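Local coordinates for Os03g0854200 protein (Oryza sativa Japonica Group, PDB 3HKM), which is a probable component of the RNA exosome, binds double-stranded DNA and single-stranded RNA, and shows hydrolytic DNase and phosphorolytic RNase activities in vitro, at residues Thr83-Arg86 and Thr87-Ile91; Gly71-Lys75 and Gln76-Tyr80; Val109-Asp112 and Gly113-Pro117. All blocks are in the same frame, centred on the assembly; numbering follows the deposited sequence.

Contact 1: residues Thr83-Arg86 and Thr87-Ile91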
loop_
_atom_site.group_PDB
_atom_site.type_symbol
_atom_site.label_atom_id
_atom_site.label_comp_id
_atom_site.label_asym_id
_atom_site.label_seq_id
_atom_site.Cartn_x
_atom_site.Cartn_y
_atom_site.Cartn_z
ATOM N N THR A 83 -3.332 1.543 9.326
ATOM C CA THR A 83 -4.047 1.697 8.069
ATOM C C THR A 83 -3.852 0.469 7.191
ATOM O O THR A 83 -4.814 -0.072 6.644
ATOM C CB THR A 83 -3.606 2.966 7.310
ATOM O OG1 THR A 83 -3.649 4.092 8.196
ATOM C CG2 THR A 83 -4.525 3.224 6.127
ATOM N N LEU A 84 -2.599 0.030 7.076
ATOM C CA LEU A 84 -2.227 -1.164 6.315
ATOM C C LEU A 84 -3.012 -2.407 6.756
ATOM O O LEU A 84 -3.515 -3.156 5.920
ATOM C CB LEU A 84 -0.716 -1.399 6.427
ATOM C CG LEU A 84 -0.038 -2.482 5.582
ATOM C CD1 LEU A 84 -0.356 -2.331 4.098
ATOM C CD2 LEU A 84 1.462 -2.431 5.817
ATOM N N LYS A 85 -3.138 -2.610 8.069
ATOM C CA LYS A 85 -3.895 -3.743 8.614
ATOM C C LYS A 85 -5.388 -3.636 8.256
ATOM O O LYS A 85 -6.013 -4.625 7.892
ATOM C CB LYS A 85 -3.693 -3.846 10.139
ATOM C CG LYS A 85 -3.838 -5.265 10.758
ATOM C CD LYS A 85 -3.768 -5.209 12.297
ATOM C CE LYS A 85 -3.526 -6.578 12.968
ATOM N NZ LYS A 85 -2.099 -6.860 13.347
ATOM N N ARG A 86 -5.947 -2.434 8.355
ATOM C CA ARG A 86 -7.327 -2.175 7.944
ATOM C C ARG A 86 -7.533 -2.521 6.485
ATOM O O ARG A 86 -8.523 -3.148 6.119
ATOM C CB ARG A 86 -7.671 -0.694 8.117
ATOM C CG ARG A 86 -8.285 -0.285 9.449
ATOM C CD ARG A 86 -8.026 1.211 9.722
ATOM N NE ARG A 86 -8.699 2.132 8.794
ATOM C CZ ARG A 86 -8.239 2.492 7.591
ATOM N NH1 ARG A 86 -7.095 2.010 7.125
ATOM N NH2 ARG A 86 -8.931 3.342 6.841
ATOM N N THR A 87 -6.599 -2.068 5.657
ATOM C CA THR A 87 -6.677 -2.216 4.207
ATOM C C THR A 87 -6.552 -3.672 3.772
ATOM O O THR A 87 -7.291 -4.138 2.903
ATOM C CB THR A 87 -5.554 -1.419 3.510
ATOM O OG1 THR A 87 -5.562 -0.059 3.963
ATOM C CG2 THR A 87 -5.740 -1.452 2.006
ATOM N N LEU A 88 -5.608 -4.388 4.377
ATOM C CA LEU A 88 -5.359 -5.769 4.011
ATOM C C LEU A 88 -6.493 -6.676 4.459
ATOM O O LEU A 88 -6.987 -7.478 3.676
ATOM C CB LEU A 88 -4.037 -6.256 4.590
ATOM C CG LEU A 88 -2.765 -5.690 3.972
ATOM C CD1 LEU A 88 -1.611 -6.535 4.418
ATOM C CD2 LEU A 88 -2.852 -5.674 2.455
ATOM N N GLN A 89 -6.899 -6.551 5.720
ATOM C CA GLN A 89 -8.031 -7.313 6.234
ATOM C C GLN A 89 -9.250 -7.081 5.341
ATOM O O GLN A 89 -10.063 -7.982 5.114
ATOM C CB GLN A 89 -8.329 -6.922 7.689
ATOM C CG GLN A 89 -7.235 -7.342 8.661
ATOM C CD GLN A 89 -7.501 -6.923 10.094
ATOM O OE1 GLN A 89 -8.133 -5.899 10.353
ATOM N NE2 GLN A 89 -7.004 -7.713 11.037
ATOM N N SER A 90 -9.348 -5.862 4.825
ATOM C CA SER A 90 -10.416 -5.462 3.917
ATOM C C SER A 90 -10.426 -6.244 2.600
ATOM O O SER A 90 -11.473 -6.753 2.182
ATOM C CB SER A 90 -10.315 -3.963 3.622
ATOM O OG SER A 90 -11.279 -3.570 2.665
ATOM N N ILE A 91 -9.272 -6.340 1.947
ATOM C CA ILE A 91 -9.230 -6.942 0.615
ATOM C C ILE A 91 -9.149 -8.456 0.644
ATOM O O ILE A 91 -9.490 -9.105 -0.328
ATOM C CB ILE A 91 -8.063 -6.407 -0.240
ATOM C CG1 ILE A 91 -6.751 -7.084 0.160
ATOM C CG2 ILE A 91 -7.978 -4.880 -0.170
ATOM C CD1 ILE A 91 -5.559 -6.654 -0.678
#
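Thr83 and Thr87 meet one turn apart on helix 77-91, the alpha-helix of a beta-alpha-beta crossover from strand 61-67 to the parallel strand 100-110. Four backbone bonds, each reaching from a carbonyl to the amide four residues on, join Thr83-Arg86 to Thr87-Ile91; the one from Ser90 N to Arg86 O, 3.1 Å, is the most bent (139° at the hydrogen). Among the apolar side chains, Leu84 and Leu88 lie side by side and point the same way, with Leu84 CD1 4.1 Å from Leu88 CG. This is the buried flank, where Leu84 also touches Trp66 and Leu106 of the sheet and Ile120 of helix 115-130. On the polar flank, the Lys85 chain crosses the Gln89 side chain at a slant, Lys85 CG lying 4.0 Å from Gln89 NE2, while that NE2 is bonded to Ile62 O. Three donors converge on Thr83 O. Arg86, its chain bent at chi3 (66°), brings NH1 to Thr83 O in a weak 3.1 Å bond. Thr87 N binds the same oxygen nearly end-on, and Thr87 OG1, set beside its own backbone N by chi1 of -53°, donates to Thr83 O over 2.8 Å from above the carbonyl plane.

Contact 2: residues Gly71-Lys75 and Gln76-Tyr80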
loop_
_atom_site.group_PDB
_atom_site.type_symbol
_atom_site.label_atom_id
_atom_site.label_comp_id
_atom_site.label_asym_id
_atom_site.label_seq_id
_atom_site.Cartn_x
_atom_site.Cartn_y
_atom_site.Cartn_z
ATOM N N GLY A 71 15.937 2.028 13.946
ATOM C CA GLY A 71 15.347 2.297 15.251
ATOM C C GLY A 71 14.027 1.576 15.435
ATOM O O GLY A 71 13.828 0.493 14.879
ATOM N N GLN A 72 13.118 2.156 16.214
ATOM C CA GLN A 72 11.790 1.562 16.330
ATOM C C GLN A 72 10.608 2.486 16.047
ATOM O O GLN A 72 10.731 3.716 16.027
ATOM C CB GLN A 72 11.595 0.780 17.637
ATOM C CG GLN A 72 12.237 1.360 18.883
ATOM C CD GLN A 72 12.300 0.325 19.991
ATOM O OE1 GLN A 72 12.243 -0.877 19.725
ATOM N NE2 GLN A 72 12.410 0.781 21.236
ATOM N N ILE A 73 9.463 1.848 15.831
ATOM C CA ILE A 73 8.312 2.472 15.199
ATOM C C ILE A 73 7.812 3.711 15.927
ATOM O O ILE A 73 7.498 3.670 17.121
ATOM C CB ILE A 73 7.176 1.445 14.993
ATOM C CG1 ILE A 73 6.148 1.966 13.987
ATOM C CG2 ILE A 73 6.531 1.053 16.320
ATOM C CD1 ILE A 73 5.159 0.907 13.526
ATOM N N GLY A 74 7.751 4.814 15.184
ATOM C CA GLY A 74 7.270 6.081 15.702
ATOM C C GLY A 74 5.771 6.237 15.547
ATOM O O GLY A 74 5.080 5.323 15.092
ATOM N N LYS A 75 5.261 7.405 15.921
ATOM C CA LYS A 75 3.822 7.640 15.899
ATOM C C LYS A 75 3.262 7.647 14.477
ATOM O O LYS A 75 2.094 7.315 14.260
ATOM C CB LYS A 75 3.481 8.952 16.602
ATOM C CG LYS A 75 3.768 10.193 15.772
ATOM C CD LYS A 75 3.007 11.397 16.319
ATOM C CE LYS A 75 1.522 11.119 16.367
ATOM N NZ LYS A 75 1.022 10.706 15.028
ATOM N N GLN A 76 4.095 8.029 13.513
ATOM C CA GLN A 76 3.671 8.026 12.117
ATOM C C GLN A 76 3.660 6.625 11.492
ATOM O O GLN A 76 2.664 6.225 10.903
ATOM C CB GLN A 76 4.505 8.994 11.274
ATOM C CG GLN A 76 4.588 8.586 9.816
ATOM C CD GLN A 76 4.621 9.758 8.862
ATOM O OE1 GLN A 76 3.926 10.753 9.058
ATOM N NE2 GLN A 76 5.409 9.631 7.799
ATOM N N GLU A 77 4.747 5.874 11.627
ATOM C CA GLU A 77 4.810 4.551 11.007
ATOM C C GLU A 77 3.929 3.537 11.718
ATOM O O GLU A 77 3.782 2.413 11.239
ATOM C CB GLU A 77 6.238 3.999 10.951
ATOM C CG GLU A 77 7.324 5.010 10.659
ATOM C CD GLU A 77 8.025 5.471 11.924
ATOM O OE1 GLU A 77 7.450 6.308 12.664
ATOM O OE2 GLU A 77 9.154 4.991 12.169
ATOM N N LYS A 78 3.368 3.917 12.864
ATOM C CA LYS A 78 2.490 3.011 13.607
ATOM C C LYS A 78 1.021 3.292 13.298
ATOM O O LYS A 78 0.142 2.483 13.599
ATOM C CB LYS A 78 2.775 3.034 15.120
ATOM C CG LYS A 78 1.953 4.031 15.905
ATOM C CD LYS A 78 1.839 3.642 17.375
ATOM C CE LYS A 78 2.868 4.351 18.255
ATOM N NZ LYS A 78 4.234 3.777 18.118
ATOM N N GLU A 79 0.751 4.436 12.681
ATOM C CA GLU A 79 -0.578 4.675 12.147
ATOM C C GLU A 79 -0.614 4.058 10.755
ATOM O O GLU A 79 -1.652 3.581 10.296
ATOM C CB GLU A 79 -0.894 6.167 12.100
ATOM C CG GLU A 79 -0.068 6.944 11.103
ATOM C CD GLU A 79 -0.121 8.433 11.352
ATOM O OE1 GLU A 79 0.111 9.209 10.390
ATOM O OE2 GLU A 79 -0.396 8.816 12.515
ATOM N N TYR A 80 0.539 4.061 10.093
ATOM C CA TYR A 80 0.678 3.394 8.807
ATOM C C TYR A 80 0.442 1.904 8.986
ATOM O O TYR A 80 -0.231 1.269 8.172
ATOM C CB TYR A 80 2.066 3.635 8.208
ATOM C CG TYR A 80 2.261 5.022 7.635
ATOM C CD1 TYR A 80 1.189 5.903 7.511
ATOM C CD2 TYR A 80 3.512 5.440 7.186
ATOM C CE1 TYR A 80 1.358 7.169 6.979
ATOM C CE2 TYR A 80 3.690 6.703 6.647
ATOM C CZ TYR A 80 2.609 7.561 6.547
ATOM O OH TYR A 80 2.780 8.821 6.015
HETATM O O HOH W 1 6.561 4.796 19.395
#
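Glu77 folds back on Gly74 where the loop 71-75 runs into helix 77-91. Its chain bends at chi2 (99°), which brings OE1 to 2.9 Å from Gly74 N in a weak, bent hydrogen bond, while its CB rests 3.7 Å from Ile73 CG1. Glycine suits the spot, because a CB on residue 74 would collide with that carboxylate oxygen. Lys78 comes next. Its amide N makes a weak 3.1 Å bond to Gly74 O, four residues back. The Ile73 side chain crosses Lys78, with CD1 pressed to 3.4 Å from Lys78 CA, closer than carbons usually pack. At the far end of Lys78, NZ donates to a water that in turn donates to Ile73 O at 2.7 Å, so lysine and loop carbonyl share one solvent bridge. Glu79 then turns its carboxylate to the loop on the exposed surface, OE2 forming a long salt bridge of 3.4 Å with Lys75 NZ; the backbone O of Glu79 accepts from Thr83 OG1 farther along the helix. Within the fold, Ile73 and Glu77 lean on Trp66 of strand 61-67 and on Pro68 in the loop, and Tyr80 packs against Leu116 of helix 115-130.

Contact 3: residues Val109-Asp112 and Gly113-Pro117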
loop_
_atom_site.group_PDB
_atom_site.type_symbol
_atom_site.label_atom_id
_atom_site.label_comp_id
_atom_site.label_asym_id
_atom_site.label_seq_id
_atom_site.Cartn_x
_atom_site.Cartn_y
_atom_site.Cartn_z
ATOM N N VAL A 109 12.777 0.101 3.347
ATOM C CA VAL A 109 14.150 0.073 2.856
ATOM C C VAL A 109 14.618 1.490 2.537
ATOM O O VAL A 109 15.737 1.874 2.856
ATOM C CB VAL A 109 14.272 -0.830 1.596
ATOM C CG1 VAL A 109 15.614 -0.623 0.908
ATOM C CG2 VAL A 109 14.064 -2.296 1.972
ATOM N N GLY A 110 13.738 2.262 1.908
ATOM C CA GLY A 110 14.000 3.653 1.599
ATOM C C GLY A 110 12.714 4.453 1.651
ATOM O O GLY A 110 11.625 3.913 1.454
ATOM N N ASN A 111 12.828 5.746 1.927
ATOM C CA ASN A 111 11.651 6.594 1.981
ATOM C C ASN A 111 11.874 7.908 1.247
ATOM O O ASN A 111 12.443 8.851 1.800
ATOM C CB ASN A 111 11.223 6.842 3.429
ATOM C CG ASN A 111 9.956 7.669 3.531
ATOM O OD1 ASN A 111 9.352 8.019 2.523
ATOM N ND2 ASN A 111 9.550 7.985 4.751
ATOM N N ASP A 112 11.437 7.945 -0.010
ATOM C CA ASP A 112 11.412 9.174 -0.788
ATOM C C ASP A 112 9.975 9.587 -1.082
ATOM O O ASP A 112 9.700 10.160 -2.132
ATOM C CB ASP A 112 12.163 9.012 -2.114
ATOM C CG ASP A 112 12.328 10.329 -2.844
ATOM O OD1 ASP A 112 12.610 10.329 -4.055
ATOM O OD2 ASP A 112 12.150 11.377 -2.199
ATOM N N GLY A 113 9.057 9.273 -0.173
ATOM C CA GLY A 113 7.679 9.714 -0.313
ATOM C C GLY A 113 6.706 8.629 -0.737
ATOM O O GLY A 113 7.121 7.584 -1.239
ATOM N N SER A 114 5.412 8.904 -0.546
ATOM C CA SER A 114 4.318 7.951 -0.774
ATOM C C SER A 114 4.607 6.577 -0.158
ATOM O O SER A 114 4.410 5.545 -0.797
ATOM C CB SER A 114 3.993 7.830 -2.267
ATOM O OG SER A 114 3.409 9.020 -2.756
ATOM N N LEU A 115 5.069 6.577 1.090
ATOM C CA LEU A 115 5.492 5.348 1.764
ATOM C C LEU A 115 4.338 4.395 2.091
ATOM O O LEU A 115 4.470 3.181 1.953
ATOM C CB LEU A 115 6.276 5.675 3.038
ATOM C CG LEU A 115 6.928 4.464 3.711
ATOM C CD1 LEU A 115 7.864 3.753 2.738
ATOM C CD2 LEU A 115 7.666 4.867 4.983
ATOM N N LEU A 116 3.209 4.936 2.525
ATOM C CA LEU A 116 2.078 4.088 2.871
ATOM C C LEU A 116 1.426 3.510 1.601
ATOM O O LEU A 116 1.108 2.313 1.549
ATOM C CB LEU A 116 1.077 4.852 3.741
ATOM C CG LEU A 116 0.068 4.072 4.590
ATOM C CD1 LEU A 116 -1.361 4.348 4.164
ATOM C CD2 LEU A 116 0.372 2.573 4.625
ATOM N N PRO A 117 1.222 4.350 0.571
ATOM C CA PRO A 117 0.736 3.785 -0.693
ATOM C C PRO A 117 1.705 2.750 -1.272
ATOM O O PRO A 117 1.265 1.743 -1.824
ATOM C CB PRO A 117 0.651 5.010 -1.608
ATOM C CG PRO A 117 0.400 6.136 -0.690
ATOM C CD PRO A 117 1.213 5.823 0.548
#
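Asn111 grips Gly113 through an Asx turn in the short link between strand 100-110 and helix 115-130. Followed outward, its side chain leaves the backbone at CB with CG anti to the backbone N (chi1 -177°), which brings the amide to Gly113 and Leu115. Asn111 CG comes to 3.9 Å from Leu115 CD2. Of the two branches beyond it, Asn111 OD1 accepts from Gly113 N at 3.0 Å in a nearly straight bond (160° at the hydrogen), the donor tilted slightly from the carbonyl plane, and also passes 3.9 Å from Leu115 CB. The other branch, Asn111 ND2, lies 3.7 Å from Leu115 CD2; the two side chains cross at about a right angle, with the methyl against the amide. The second Leu115 methyl, CD1, approaches Gly110 O at 4.0 Å. An alanine at Asn111 is likely to leave Gly113 N without its acceptor and to uncover Leu115 CD2, giving the turn more freedom to flex. Gly113 has a positive phi (105°), at which a CB would jam against Asp112 O. Upstream, Val109 and Gly110 form a classic beta bulge opposite Ile39. Arg15 bonds to the carbonyl oxygens of both Asp112 and Gly113, while Thr38 OG1 bonds to Asp112 N and Gly113 O. The chemistry is thus mostly that of a main chain held by side chains: one asparagine oxygen satisfies an amide in a partly buried turn, while Arg15 and Thr38 bind further backbone groups of Asp112 and Gly113.

Contacts 1 and 2 follow each other along helix 77-91, contact 2 at its entry and contact 1 farther down, with centres about 17 Å apart. Contact 2 lies on the surface and relies on weak bonds, a long salt bridge and a water. Contact 1 is partly buried, combining regular helical bonds and leucine packing with a polar flank. Contact 3, also partly buried, belongs to the neighbouring strand and helix and depends on a side-chain-to-backbone bond. Leu116, in the 113-117 segment but not part of contact 3 itself, touches both others, its CG 3.6 Å from Tyr80 CD1 of segment 76-80 and its CD1 3.9 Å from Thr83 CG2 of contact 1, so helices 77-91 and 115-130 pack directly.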